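Long-range contacts in fiber protein (Duck adenovirus 1, PDB 6ITX), which probably attaches the virus to its host-cell receptor through the C-terminal head of the fibre, the part modelled in this chain: residues F161-C166 against N176-P181; T192-A197 against T258-I263; L210-N215 against V253-T258; G214-E219 against A262-F267; E222-T227 against Y247-T252. One frame throughout, in Å; residues are numbered along the deposited sequence.

Contact 1 of 5, residues F161-C166 against N176-P181; sequences FGLVLC and NLSGWP
V164 is the residue that the loop 176-181 grips, by its backbone N-H and its carbonyl alike. The N-H runs almost straight to the serine hydroxyl, V164 N to S178 OG 2.8 Å at 173°. With S178 OG set beside its own backbone N and anti to its carbonyl carbon (chi1 -66°), the hydroxyl faces the strand. The same oxygen is also hydrogen-bonded to the carbonyl of F111, so it links strand 160-165 with strand 110-114 and is satisfied in a buried place. At the other end of V164, W180 brings the edge of its indole to the carbonyl: NE1 lies 2.9 Å from V164 O, but the bond is bent and weak. The L165 side chain starts out away from the loop, yet its CD2 swings back to within 3.9 Å of W180 CE2 and meets the indole obliquely. Strand 160-165 belongs to the beta sheet of the fibre head, bonded along one side to strand 262-271, and the loop meets it with a type I beta turn from N176 to G179. The N176 side chain ties the turn to the residue after it: N176 OD1 takes the W180 N-H from above its carbonyl plane, and N176 ND2 reaches W180 O at 2.8 Å. Packing is looser toward the surface. There L177 CD2 only brushes V164 CG2, at 4.1 Å, and C166 CB rests 3.9 Å from N176 CA; L177 and N176 are both partly exposed.

Contact 2 of 5, residues T192-A197 against T258-I263; sequences TPLYFA and TTLNAI
L194 makes the first touch, its CD2 methyl meeting L260 CD1 at 3.9 Å, with the two side chains crossing at about a right angle. Both leucines carry CG anti to the carbonyl carbon, for L194 with chi1 -60°, and it is the far end of the L194 chain that closes the gap. F168 lies against both of them. Backbone bonds from Y195 N to T192 O and from F196 N to P193 O curl this part of the loop tightly, and Y195 also bonds through its backbone to A301. At F196 the ring turns away from 258-263, toward I97 and L128, and I263 CD1 sits 3.8 Å from F196 O, an oxygen that is hydrogen-bonded to the Y298 hydroxyl. A197 comes closest in its backbone and points its methyl inward, CB lying 3.4 Å from N261 O and 4.3 Å from L260 CD1. No hydrogen bond joins the two segments. The polar tie comes one residue later, where N261 ND2 bonds to A198 O, while N261 OD1 takes R207 NH2. The arrangement is that of a connecting loop laid over the start of a strand in the beta-sandwich head of an adenovirus fibre, here with the side chain of L194 about 9 Å from a bound glutamine whose pocket includes A301.

Contact 3 of 5, residues L210-N215 against V253-T258; sequences LAVTGN and VNTGAT
L210 O takes the backbone N-H of N254, with N254 N 3.2 Å from L210 O. This bond belongs to a parallel beta bridge between L210 and V253, in which L210 also bonds through its own N-H to the carbonyl of T252; the short strand 208-210 is thereby added to strand 241-253 of the head sheet. The CA atoms of L210 and V253 are 4.8 Å apart and both side chains fall on the same face, where L177 packs on each. The methyl V253 CG1 stands anti to its backbone N (chi1 -162°) and nestles 3.6 Å from the bridging L210 O. Beyond the bridge the segments diverge, and what remains is surface packing by V212. V212, N254 and T255 are all exposed, so the contact changes from a buried bridge to a surface patch within three residues. The CG2 branch of V212 does the touching. It stands anti to the V212 carbonyl carbon, beside the backbone N, and from there extends over N254 CB, 4.3 Å from V212 CG2, and on to the hydroxyl side of T255, whose side chain it meets at a slant. On its way it packs against the bridge residue itself, the two valines at about a right angle, with V212 CG2 3.9 Å from V253 CG1.

Contact 4 of 5, residues G214-E219 against A262-F267; sequences GNFYKE and AIYMVF
A hydrogen bond crosses this contact: the backbone N-H of K218 points at the phenol of Y264, with K218 N to Y264 OH 2.7 Å and an angle of 161°. The ring is extended off strand 262-271 with CG anti to the backbone N (chi1 -180°), which carries its hydroxyl up to the loop 214-219. Apolar contacts flank the bond. On one side the rings of F216 and Y264 meet edge against edge, F216 CE1 being 4.3 Å from Y264 CE1. On the other, K218 CB lies 3.8 Å from Y264 CE2. Two residues further along the strand, V266 CG2 approaches Y217 CE1 at 3.8 Å, its branch at about a right angle to the tyrosine side chain. Salt bridging lies outside the pair, E219 OE1 being held by R160. F216 also packs on V164 and F111, and Y264 on L223. The chemistry implies that a loop lacking regular strand bonds here is held to the sheet by the hydroxyl of a buried tyrosine, which accepts the K218 N-H while F216 and V266 pack beside it.

Contact 5 of 5, residues E222-T227 against Y247-T252; sequences ELPGYT and YVCPCT
T227 and V248 form an antiparallel hydrogen-bonded pair, with T227 N to V248 O 3.2 Å and V248 N to T227 O 3.0 Å. They belong to the beta hairpin of strands 226-235 and 241-253, and this is the end away from its turn, where the incoming chain joins the sheet. Beside the pair, Y226 and Y247 make a T-shaped stack. The edge of Y247 is driven toward the face of Y226, with ring centroids 4.8 Å apart and planes at 87°, and the CD2 corner of Y247 stands over the centre of the Y226 ring. Y226 holds CG between its backbone N and carbonyl carbon (chi1 61°), which sets its side chain beside that of Y247, the two pointing the same way, with its face turned to the Y247 edge. Ahead of the strand the chain bends through an inverse gamma turn centred on P224, followed by G225 at positive phi, a backbone shape that by itself calls for glycine. These residues pack on C249: L223 CD1 meets C249 CB at 3.8 Å, and L223 also touches Y264. Y226 and T227 pair too with a strand of a second subunit, so the sheet continues across the trimer interface, and P224 packs on T234 of that subunit. On the face shared by the hydrogen-bonded pair, T227 OG1 lies 3.7 Å from V248 CB. At the bend, the P224 ring presents CD to the sulfur, 3.9 Å from C249 SG.

Following the chain, contact 1 closes first, a short loop back onto strand 160-165 that is finished before any other contact opens. Contacts 2, 3, 4 and 5 then open in turn at 192, 210, 214 and 222. The hairpin of contact 5 closes earliest, within the longer excursion of contact 3, which itself lies within contact 2. Contact 4 shares its start, G214 and N215, with contact 3 and its end, A262 and I263, with contact 2, and contact 5 lies within it too. Strand 262-271 ties the set together, lying between strand 160-165 of contact 1 and strand 241-253 of contact 5, while L210 packs between contacts 1 and 4.

Contact 1 of 5, residues F161-C166 against N176-P181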
# COMPACT_ATOMS: atom_id res chain seq x y z
N PHE A 161 -2.73 -3.22 -20.14
CA PHE A 161 -4.17 -3.22 -20.40
C PHE A 161 -4.89 -2.35 -19.38
O PHE A 161 -4.43 -2.18 -18.24
CB PHE A 161 -4.72 -4.64 -20.44
CG PHE A 161 -4.57 -5.41 -19.14
CD1 PHE A 161 -3.45 -6.19 -18.91
CD2 PHE A 161 -5.59 -5.40 -18.18
CE1 PHE A 161 -3.32 -6.93 -17.72
CE2 PHE A 161 -5.47 -6.13 -16.99
CZ PHE A 161 -4.34 -6.89 -16.76
N GLY A 162 -6.01 -1.79 -19.80
CA GLY A 162 -6.81 -0.89 -18.97
C GLY A 162 -8.19 -1.49 -18.71
O GLY A 162 -8.79 -2.09 -19.60
N LEU A 163 -8.67 -1.30 -17.49
CA LEU A 163 -9.97 -1.80 -17.08
C LEU A 163 -10.71 -0.68 -16.38
O LEU A 163 -10.10 0.24 -15.84
CB LEU A 163 -9.86 -2.97 -16.09
CG LEU A 163 -9.12 -4.20 -16.59
CD1 LEU A 163 -8.71 -5.01 -15.39
CD2 LEU A 163 -10.03 -5.01 -17.51
N VAL A 164 -12.02 -0.77 -16.36
CA VAL A 164 -12.81 0.15 -15.57
C VAL A 164 -13.60 -0.66 -14.57
O VAL A 164 -14.12 -1.74 -14.90
CB VAL A 164 -13.73 1.03 -16.44
CG1 VAL A 164 -14.51 2.01 -15.59
CG2 VAL A 164 -12.91 1.76 -17.52
N LEU A 165 -13.65 -0.17 -13.34
CA LEU A 165 -14.53 -0.69 -12.30
C LEU A 165 -15.69 0.27 -12.19
O LEU A 165 -15.48 1.45 -11.93
CB LEU A 165 -13.83 -0.80 -10.95
CG LEU A 165 -12.51 -1.55 -10.88
CD1 LEU A 165 -12.29 -1.98 -9.44
CD2 LEU A 165 -12.47 -2.74 -11.86
N CYS A 166 -16.91 -0.23 -12.35
CA CYS A 166 -18.12 0.58 -12.22
C CYS A 166 -19.02 -0.04 -11.16
O CYS A 166 -19.99 -0.73 -11.48
CB CYS A 166 -18.85 0.71 -13.55
SG CYS A 166 -20.09 2.01 -13.49
N ASN A 176 -20.01 1.09 -17.42
CA ASN A 176 -19.46 -0.25 -17.23
C ASN A 176 -18.68 -0.67 -18.47
O ASN A 176 -19.00 -1.69 -19.09
CB ASN A 176 -20.57 -1.24 -16.91
CG ASN A 176 -20.07 -2.44 -16.15
OD1 ASN A 176 -18.88 -2.55 -15.89
ND2 ASN A 176 -20.97 -3.34 -15.77
N LEU A 177 -17.65 0.11 -18.82
CA LEU A 177 -16.91 -0.14 -20.05
C LEU A 177 -16.28 -1.53 -20.09
O LEU A 177 -16.08 -2.08 -21.17
CB LEU A 177 -15.82 0.90 -20.24
CG LEU A 177 -16.18 2.22 -20.93
CD1 LEU A 177 -17.58 2.68 -20.59
CD2 LEU A 177 -15.15 3.26 -20.55
N SER A 178 -15.93 -2.10 -18.94
CA SER A 178 -15.30 -3.42 -18.96
C SER A 178 -16.32 -4.55 -18.89
O SER A 178 -15.94 -5.71 -19.02
CB SER A 178 -14.29 -3.55 -17.81
OG SER A 178 -13.19 -2.67 -18.00
N GLY A 179 -17.59 -4.22 -18.68
CA GLY A 179 -18.66 -5.20 -18.66
C GLY A 179 -18.69 -6.09 -17.44
O GLY A 179 -18.98 -7.28 -17.57
N TRP A 180 -18.38 -5.57 -16.27
CA TRP A 180 -18.45 -6.40 -15.07
C TRP A 180 -19.91 -6.75 -14.82
O TRP A 180 -20.81 -6.04 -15.27
CB TRP A 180 -17.86 -5.69 -13.85
CG TRP A 180 -16.35 -5.50 -13.90
CD1 TRP A 180 -15.70 -4.43 -14.43
CD2 TRP A 180 -15.33 -6.38 -13.40
NE1 TRP A 180 -14.33 -4.59 -14.31
CE2 TRP A 180 -14.08 -5.78 -13.68
CE3 TRP A 180 -15.35 -7.63 -12.76
CZ2 TRP A 180 -12.86 -6.38 -13.32
CZ3 TRP A 180 -14.14 -8.23 -12.41
CH2 TRP A 180 -12.91 -7.60 -12.70
N PRO A 181 -20.18 -7.87 -14.15
CA PRO A 181 -21.54 -8.13 -13.69
C PRO A 181 -21.95 -7.10 -12.65
O PRO A 181 -21.15 -6.25 -12.23
CB PRO A 181 -21.46 -9.54 -13.08
CG PRO A 181 -20.29 -10.16 -13.76
CD PRO A 181 -19.29 -9.03 -13.95

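Contact 2 of 5, residues T192-A197 against T258-I263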
# COMPACT_ATOMS: atom_id res chain seq x y z
N THR A 192 -25.65 0.29 -1.19
CA THR A 192 -24.23 0.23 -0.87
C THR A 192 -23.30 0.44 -2.06
O THR A 192 -22.26 1.10 -1.87
CB THR A 192 -23.93 -1.11 -0.18
OG1 THR A 192 -24.51 -1.08 1.13
CG2 THR A 192 -22.42 -1.34 -0.07
N PRO A 193 -23.57 -0.06 -3.27
CA PRO A 193 -22.65 0.22 -4.39
C PRO A 193 -22.25 1.69 -4.52
O PRO A 193 -21.09 1.98 -4.85
CB PRO A 193 -23.44 -0.27 -5.61
CG PRO A 193 -24.16 -1.41 -5.09
CD PRO A 193 -24.61 -1.01 -3.70
N LEU A 194 -23.17 2.62 -4.24
CA LEU A 194 -22.88 4.03 -4.42
C LEU A 194 -21.78 4.53 -3.50
O LEU A 194 -21.17 5.57 -3.78
CB LEU A 194 -24.16 4.86 -4.22
CG LEU A 194 -25.32 4.54 -5.16
CD1 LEU A 194 -26.46 5.47 -4.87
CD2 LEU A 194 -24.89 4.66 -6.62
N TYR A 195 -21.51 3.83 -2.40
CA TYR A 195 -20.45 4.27 -1.49
C TYR A 195 -19.07 4.04 -2.06
O TYR A 195 -18.09 4.53 -1.49
CB TYR A 195 -20.57 3.56 -0.14
CG TYR A 195 -21.58 4.20 0.80
CD1 TYR A 195 -22.76 4.75 0.31
CD2 TYR A 195 -21.34 4.24 2.17
CE1 TYR A 195 -23.68 5.33 1.17
CE2 TYR A 195 -22.26 4.81 3.03
CZ TYR A 195 -23.43 5.36 2.53
OH TYR A 195 -24.35 5.94 3.39
N PHE A 196 -18.98 3.30 -3.17
CA PHE A 196 -17.72 2.90 -3.78
C PHE A 196 -17.46 3.61 -5.10
O PHE A 196 -16.58 3.19 -5.86
CB PHE A 196 -17.70 1.38 -3.99
CG PHE A 196 -17.73 0.58 -2.72
CD1 PHE A 196 -18.94 0.25 -2.12
CD2 PHE A 196 -16.56 0.11 -2.16
CE1 PHE A 196 -18.98 -0.50 -0.98
CE2 PHE A 196 -16.58 -0.65 -1.00
CZ PHE A 196 -17.81 -0.96 -0.41
N ALA A 197 -18.20 4.66 -5.41
CA ALA A 197 -17.72 5.59 -6.41
C ALA A 197 -16.62 6.45 -5.80
O ALA A 197 -16.60 6.70 -4.59
CB ALA A 197 -18.85 6.46 -6.93
N THR A 258 -25.01 9.71 -14.94
CA THR A 258 -24.87 10.23 -13.59
C THR A 258 -23.50 10.89 -13.41
O THR A 258 -22.56 10.62 -14.16
CB THR A 258 -25.09 9.14 -12.52
OG1 THR A 258 -24.41 7.93 -12.91
CG2 THR A 258 -26.59 8.85 -12.33
N THR A 259 -23.42 11.76 -12.40
CA THR A 259 -22.27 12.58 -12.03
C THR A 259 -21.10 11.77 -11.40
O THR A 259 -20.12 12.37 -10.95
CB THR A 259 -22.74 13.67 -11.05
OG1 THR A 259 -21.62 14.28 -10.39
CG2 THR A 259 -23.69 13.08 -10.00
N LEU A 260 -21.19 10.43 -11.37
CA LEU A 260 -20.36 9.62 -10.49
C LEU A 260 -19.03 9.24 -11.13
O LEU A 260 -18.90 9.15 -12.36
CB LEU A 260 -21.10 8.34 -10.12
CG LEU A 260 -22.35 8.50 -9.27
CD1 LEU A 260 -22.70 7.16 -8.64
CD2 LEU A 260 -22.13 9.58 -8.21
N ASN A 261 -18.04 8.96 -10.27
CA ASN A 261 -16.68 8.62 -10.69
C ASN A 261 -16.50 7.11 -10.66
O ASN A 261 -16.72 6.47 -9.62
CB ASN A 261 -15.64 9.26 -9.77
CG ASN A 261 -15.59 10.77 -9.88
OD1 ASN A 261 -15.85 11.35 -10.93
ND2 ASN A 261 -15.23 11.41 -8.78
N ALA A 262 -16.07 6.53 -11.78
CA ALA A 262 -15.66 5.14 -11.77
C ALA A 262 -14.17 5.10 -11.49
O ALA A 262 -13.54 6.14 -11.27
CB ALA A 262 -16.04 4.46 -13.09
N ILE A 263 -13.57 3.90 -11.50
CA ILE A 263 -12.13 3.74 -11.27
C ILE A 263 -11.49 3.11 -12.50
O ILE A 263 -11.89 2.02 -12.92
CB ILE A 263 -11.83 2.90 -10.02
CG1 ILE A 263 -12.36 3.60 -8.78
CG2 ILE A 263 -10.35 2.71 -9.88
CD1 ILE A 263 -13.66 2.99 -8.30

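Contact 3 of 5, residues L210-N215 against V253-T258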
# COMPACT_ATOMS: atom_id res chain seq x y z
N LEU A 210 -12.86 9.15 -20.29
CA LEU A 210 -12.61 8.01 -21.17
C LEU A 210 -13.56 8.01 -22.36
O LEU A 210 -14.74 8.35 -22.24
CB LEU A 210 -12.76 6.68 -20.44
CG LEU A 210 -11.87 6.42 -19.22
CD1 LEU A 210 -12.16 5.01 -18.72
CD2 LEU A 210 -10.37 6.61 -19.52
N ALA A 211 -13.04 7.57 -23.51
CA ALA A 211 -13.89 7.34 -24.66
C ALA A 211 -14.85 6.18 -24.39
O ALA A 211 -14.56 5.28 -23.59
CB ALA A 211 -13.03 7.08 -25.91
N VAL A 212 -15.99 6.19 -25.08
CA VAL A 212 -16.94 5.07 -24.97
C VAL A 212 -16.61 3.91 -25.91
O VAL A 212 -17.21 2.83 -25.79
CB VAL A 212 -18.38 5.55 -25.19
CG1 VAL A 212 -19.35 4.56 -24.60
CG2 VAL A 212 -18.57 6.90 -24.52
N THR A 213 -15.65 4.08 -26.82
CA THR A 213 -15.28 3.04 -27.77
C THR A 213 -14.14 2.17 -27.24
O THR A 213 -13.56 2.40 -26.17
CB THR A 213 -14.89 3.66 -29.11
OG1 THR A 213 -13.73 4.48 -28.91
CG2 THR A 213 -16.05 4.49 -29.70
N GLY A 214 -13.78 1.16 -28.03
CA GLY A 214 -12.87 0.12 -27.61
C GLY A 214 -11.42 0.53 -27.49
O GLY A 214 -10.59 -0.30 -27.10
N ASN A 215 -11.07 1.76 -27.84
CA ASN A 215 -9.71 2.24 -27.62
C ASN A 215 -9.67 3.23 -26.46
O ASN A 215 -8.90 4.19 -26.48
CB ASN A 215 -9.13 2.85 -28.90
CG ASN A 215 -9.94 4.04 -29.42
OD1 ASN A 215 -11.09 4.27 -29.01
ND2 ASN A 215 -9.34 4.80 -30.33
N VAL A 253 -16.83 8.61 -17.93
CA VAL A 253 -17.00 8.23 -19.33
C VAL A 253 -17.85 9.29 -20.02
O VAL A 253 -18.86 9.76 -19.47
CB VAL A 253 -17.61 6.83 -19.46
CG1 VAL A 253 -17.38 6.28 -20.86
CG2 VAL A 253 -16.97 5.88 -18.44
N ASN A 254 -17.46 9.62 -21.26
CA ASN A 254 -17.86 10.87 -21.91
C ASN A 254 -19.36 11.10 -21.86
O ASN A 254 -19.80 12.25 -21.66
CB ASN A 254 -17.37 10.87 -23.37
CG ASN A 254 -17.37 12.26 -24.00
OD1 ASN A 254 -18.36 13.01 -23.90
ND2 ASN A 254 -16.25 12.63 -24.61
N THR A 255 -20.16 10.04 -22.00
CA THR A 255 -21.60 10.18 -22.25
C THR A 255 -22.42 9.37 -21.23
O THR A 255 -23.22 8.50 -21.58
CB THR A 255 -21.88 9.78 -23.69
OG1 THR A 255 -21.06 8.65 -24.02
CG2 THR A 255 -21.55 10.93 -24.65
N GLY A 256 -22.24 9.68 -19.94
CA GLY A 256 -22.90 8.96 -18.88
C GLY A 256 -24.23 9.58 -18.47
O GLY A 256 -24.64 10.65 -18.94
N ALA A 257 -24.90 8.87 -17.56
CA ALA A 257 -26.20 9.28 -17.04
C ALA A 257 -26.15 9.84 -15.63
O ALA A 257 -27.15 10.41 -15.17
CB ALA A 257 -27.18 8.09 -17.07
N THR A 258 -25.01 9.71 -14.94
CA THR A 258 -24.87 10.23 -13.59
C THR A 258 -23.50 10.89 -13.41
O THR A 258 -22.56 10.62 -14.16
CB THR A 258 -25.09 9.14 -12.52
OG1 THR A 258 -24.41 7.93 -12.91
CG2 THR A 258 -26.59 8.85 -12.33

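Contact 4 of 5, residues G214-E219 against A262-F267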
# COMPACT_ATOMS: atom_id res chain seq x y z
N GLY A 214 -13.78 1.16 -28.03
CA GLY A 214 -12.87 0.12 -27.61
C GLY A 214 -11.42 0.53 -27.49
O GLY A 214 -10.59 -0.30 -27.10
N ASN A 215 -11.07 1.76 -27.84
CA ASN A 215 -9.71 2.24 -27.62
C ASN A 215 -9.67 3.23 -26.46
O ASN A 215 -8.90 4.19 -26.48
CB ASN A 215 -9.13 2.85 -28.90
CG ASN A 215 -9.94 4.04 -29.42
OD1 ASN A 215 -11.09 4.27 -29.01
ND2 ASN A 215 -9.34 4.80 -30.33
N PHE A 216 -10.47 3.00 -25.44
CA PHE A 216 -10.38 3.90 -24.29
C PHE A 216 -9.11 3.71 -23.48
O PHE A 216 -8.98 4.28 -22.38
CB PHE A 216 -11.59 3.72 -23.38
CG PHE A 216 -11.67 2.36 -22.72
CD1 PHE A 216 -10.98 2.10 -21.55
CD2 PHE A 216 -12.47 1.36 -23.25
CE1 PHE A 216 -11.06 0.85 -20.92
CE2 PHE A 216 -12.57 0.13 -22.62
CZ PHE A 216 -11.86 -0.13 -21.46
N TYR A 217 -8.17 2.91 -23.95
CA TYR A 217 -6.97 2.66 -23.19
C TYR A 217 -6.21 3.97 -22.99
O TYR A 217 -6.02 4.74 -23.93
CB TYR A 217 -6.10 1.64 -23.92
CG TYR A 217 -4.73 1.52 -23.31
CD1 TYR A 217 -4.53 0.71 -22.20
CD2 TYR A 217 -3.65 2.23 -23.82
CE1 TYR A 217 -3.29 0.60 -21.63
CE2 TYR A 217 -2.40 2.12 -23.24
CZ TYR A 217 -2.23 1.31 -22.15
OH TYR A 217 -1.01 1.21 -21.58
N LYS A 218 -5.79 4.23 -21.74
CA LYS A 218 -4.97 5.38 -21.38
C LYS A 218 -3.70 4.86 -20.72
O LYS A 218 -3.78 4.14 -19.72
CB LYS A 218 -5.72 6.33 -20.44
CG LYS A 218 -6.89 7.11 -21.08
CD LYS A 218 -6.42 8.26 -21.96
CE LYS A 218 -7.58 9.14 -22.40
NZ LYS A 218 -7.17 10.58 -22.64
N GLU A 219 -2.54 5.19 -21.30
CA GLU A 219 -1.27 4.86 -20.67
C GLU A 219 -1.16 5.63 -19.36
O GLU A 219 -1.71 6.72 -19.21
CB GLU A 219 -0.09 5.21 -21.61
CG GLU A 219 1.25 4.45 -21.32
CD GLU A 219 1.16 2.91 -21.51
OE1 GLU A 219 1.40 2.16 -20.51
OE2 GLU A 219 0.86 2.43 -22.66
N ALA A 262 -16.07 6.53 -11.78
CA ALA A 262 -15.66 5.14 -11.77
C ALA A 262 -14.17 5.10 -11.49
O ALA A 262 -13.54 6.14 -11.27
CB ALA A 262 -16.04 4.46 -13.09
N ILE A 263 -13.57 3.90 -11.50
CA ILE A 263 -12.13 3.74 -11.27
C ILE A 263 -11.49 3.11 -12.50
O ILE A 263 -11.89 2.02 -12.92
CB ILE A 263 -11.83 2.90 -10.02
CG1 ILE A 263 -12.36 3.60 -8.78
CG2 ILE A 263 -10.35 2.71 -9.88
CD1 ILE A 263 -13.66 2.99 -8.30
N TYR A 264 -10.50 3.80 -13.07
CA TYR A 264 -9.67 3.27 -14.15
C TYR A 264 -8.43 2.61 -13.57
O TYR A 264 -7.84 3.10 -12.61
CB TYR A 264 -9.26 4.38 -15.12
CG TYR A 264 -8.39 3.93 -16.29
CD1 TYR A 264 -8.90 3.08 -17.29
CD2 TYR A 264 -7.08 4.37 -16.43
CE1 TYR A 264 -8.12 2.68 -18.37
CE2 TYR A 264 -6.29 3.97 -17.52
CZ TYR A 264 -6.81 3.13 -18.49
OH TYR A 264 -6.03 2.72 -19.57
N MET A 265 -8.05 1.48 -14.15
CA MET A 265 -6.92 0.72 -13.67
C MET A 265 -6.14 0.24 -14.87
O MET A 265 -6.67 -0.52 -15.68
CB MET A 265 -7.38 -0.46 -12.84
CG MET A 265 -8.22 -0.01 -11.68
SD MET A 265 -8.40 -1.29 -10.48
CE MET A 265 -8.15 -0.36 -9.01
N VAL A 266 -4.90 0.70 -15.01
CA VAL A 266 -4.04 0.22 -16.08
C VAL A 266 -2.96 -0.64 -15.45
O VAL A 266 -2.36 -0.27 -14.43
CB VAL A 266 -3.46 1.37 -16.93
CG1 VAL A 266 -2.85 2.44 -16.06
CG2 VAL A 266 -2.46 0.82 -17.93
N PHE A 267 -2.76 -1.83 -16.02
CA PHE A 267 -1.79 -2.81 -15.55
C PHE A 267 -0.63 -2.85 -16.53
O PHE A 267 -0.85 -2.93 -17.75
CB PHE A 267 -2.41 -4.21 -15.48
CG PHE A 267 -3.50 -4.35 -14.48
CD1 PHE A 267 -4.74 -3.79 -14.71
CD2 PHE A 267 -3.30 -5.05 -13.31
CE1 PHE A 267 -5.74 -3.93 -13.79
CE2 PHE A 267 -4.30 -5.18 -12.37
CZ PHE A 267 -5.52 -4.63 -12.61

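Contact 5 of 5, residues E222-T227 against Y247-T252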
# COMPACT_ATOMS: atom_id res chain seq x y z
N GLU A 222 -0.60 9.34 -19.07
CA GLU A 222 -1.64 10.25 -19.53
C GLU A 222 -2.70 10.46 -18.47
O GLU A 222 -3.63 11.26 -18.68
CB GLU A 222 -2.27 9.72 -20.82
CG GLU A 222 -1.28 9.01 -21.71
CD GLU A 222 -1.67 9.02 -23.16
OE1 GLU A 222 -2.19 7.98 -23.64
OE2 GLU A 222 -1.46 10.07 -23.82
N LEU A 223 -2.60 9.76 -17.35
CA LEU A 223 -3.57 9.93 -16.29
C LEU A 223 -3.33 11.25 -15.55
O LEU A 223 -2.17 11.67 -15.38
CB LEU A 223 -3.50 8.75 -15.33
CG LEU A 223 -3.78 7.42 -16.04
CD1 LEU A 223 -3.65 6.26 -15.09
CD2 LEU A 223 -5.17 7.44 -16.66
N PRO A 224 -4.37 11.93 -15.12
CA PRO A 224 -4.18 13.12 -14.26
C PRO A 224 -3.85 12.74 -12.83
O PRO A 224 -4.52 13.13 -11.88
CB PRO A 224 -5.54 13.82 -14.37
CG PRO A 224 -6.50 12.69 -14.58
CD PRO A 224 -5.79 11.65 -15.40
N GLY A 225 -2.79 11.97 -12.66
CA GLY A 225 -2.50 11.53 -11.31
C GLY A 225 -2.88 10.07 -11.15
O GLY A 225 -3.84 9.59 -11.75
N TYR A 226 -2.10 9.36 -10.33
CA TYR A 226 -2.38 7.97 -10.04
C TYR A 226 -1.61 7.58 -8.79
O TYR A 226 -0.66 8.25 -8.39
CB TYR A 226 -2.02 7.03 -11.19
CG TYR A 226 -0.56 7.02 -11.59
CD1 TYR A 226 0.43 6.56 -10.72
CD2 TYR A 226 -0.16 7.47 -12.86
CE1 TYR A 226 1.78 6.56 -11.08
CE2 TYR A 226 1.18 7.47 -13.23
CZ TYR A 226 2.14 7.01 -12.34
OH TYR A 226 3.46 7.01 -12.70
N THR A 227 -2.04 6.49 -8.19
CA THR A 227 -1.31 5.77 -7.17
C THR A 227 -0.82 4.48 -7.79
O THR A 227 -1.45 3.95 -8.72
CB THR A 227 -2.19 5.48 -5.96
OG1 THR A 227 -3.28 4.64 -6.35
CG2 THR A 227 -2.73 6.80 -5.40
N TYR A 247 -1.92 0.90 -11.73
CA TYR A 247 -2.05 2.35 -11.62
C TYR A 247 -3.53 2.66 -11.48
O TYR A 247 -4.31 2.36 -12.39
CB TYR A 247 -1.45 3.08 -12.82
CG TYR A 247 0.01 2.77 -13.03
CD1 TYR A 247 0.39 1.56 -13.59
CD2 TYR A 247 1.01 3.67 -12.66
CE1 TYR A 247 1.70 1.25 -13.77
CE2 TYR A 247 2.35 3.36 -12.84
CZ TYR A 247 2.68 2.12 -13.40
OH TYR A 247 3.98 1.74 -13.62
N VAL A 248 -3.91 3.24 -10.34
CA VAL A 248 -5.31 3.52 -10.06
C VAL A 248 -5.54 5.01 -10.27
O VAL A 248 -4.76 5.84 -9.79
CB VAL A 248 -5.70 3.11 -8.64
CG1 VAL A 248 -7.14 3.48 -8.38
CG2 VAL A 248 -5.46 1.63 -8.42
N CYS A 249 -6.59 5.33 -10.97
CA CYS A 249 -6.97 6.69 -11.24
C CYS A 249 -8.46 6.70 -11.53
O CYS A 249 -8.91 5.99 -12.44
CB CYS A 249 -6.20 7.26 -12.43
SG CYS A 249 -6.78 8.90 -12.81
N PRO A 250 -9.24 7.46 -10.77
CA PRO A 250 -10.67 7.54 -11.06
C PRO A 250 -10.93 8.09 -12.46
O PRO A 250 -10.10 8.77 -13.06
CB PRO A 250 -11.20 8.46 -9.96
CG PRO A 250 -10.29 8.15 -8.81
CD PRO A 250 -8.93 8.05 -9.46
N CYS A 251 -12.11 7.77 -12.98
CA CYS A 251 -12.44 8.12 -14.36
C CYS A 251 -13.92 8.46 -14.49
O CYS A 251 -14.75 8.12 -13.64
CB CYS A 251 -12.12 6.97 -15.30
SG CYS A 251 -13.09 5.54 -14.80
N THR A 252 -14.22 9.12 -15.60
CA THR A 252 -15.57 9.42 -16.03
C THR A 252 -15.68 9.11 -17.51
O THR A 252 -14.72 9.30 -18.27
CB THR A 252 -15.93 10.89 -15.75
OG1 THR A 252 -17.35 11.01 -15.73
CG2 THR A 252 -15.36 11.82 -16.81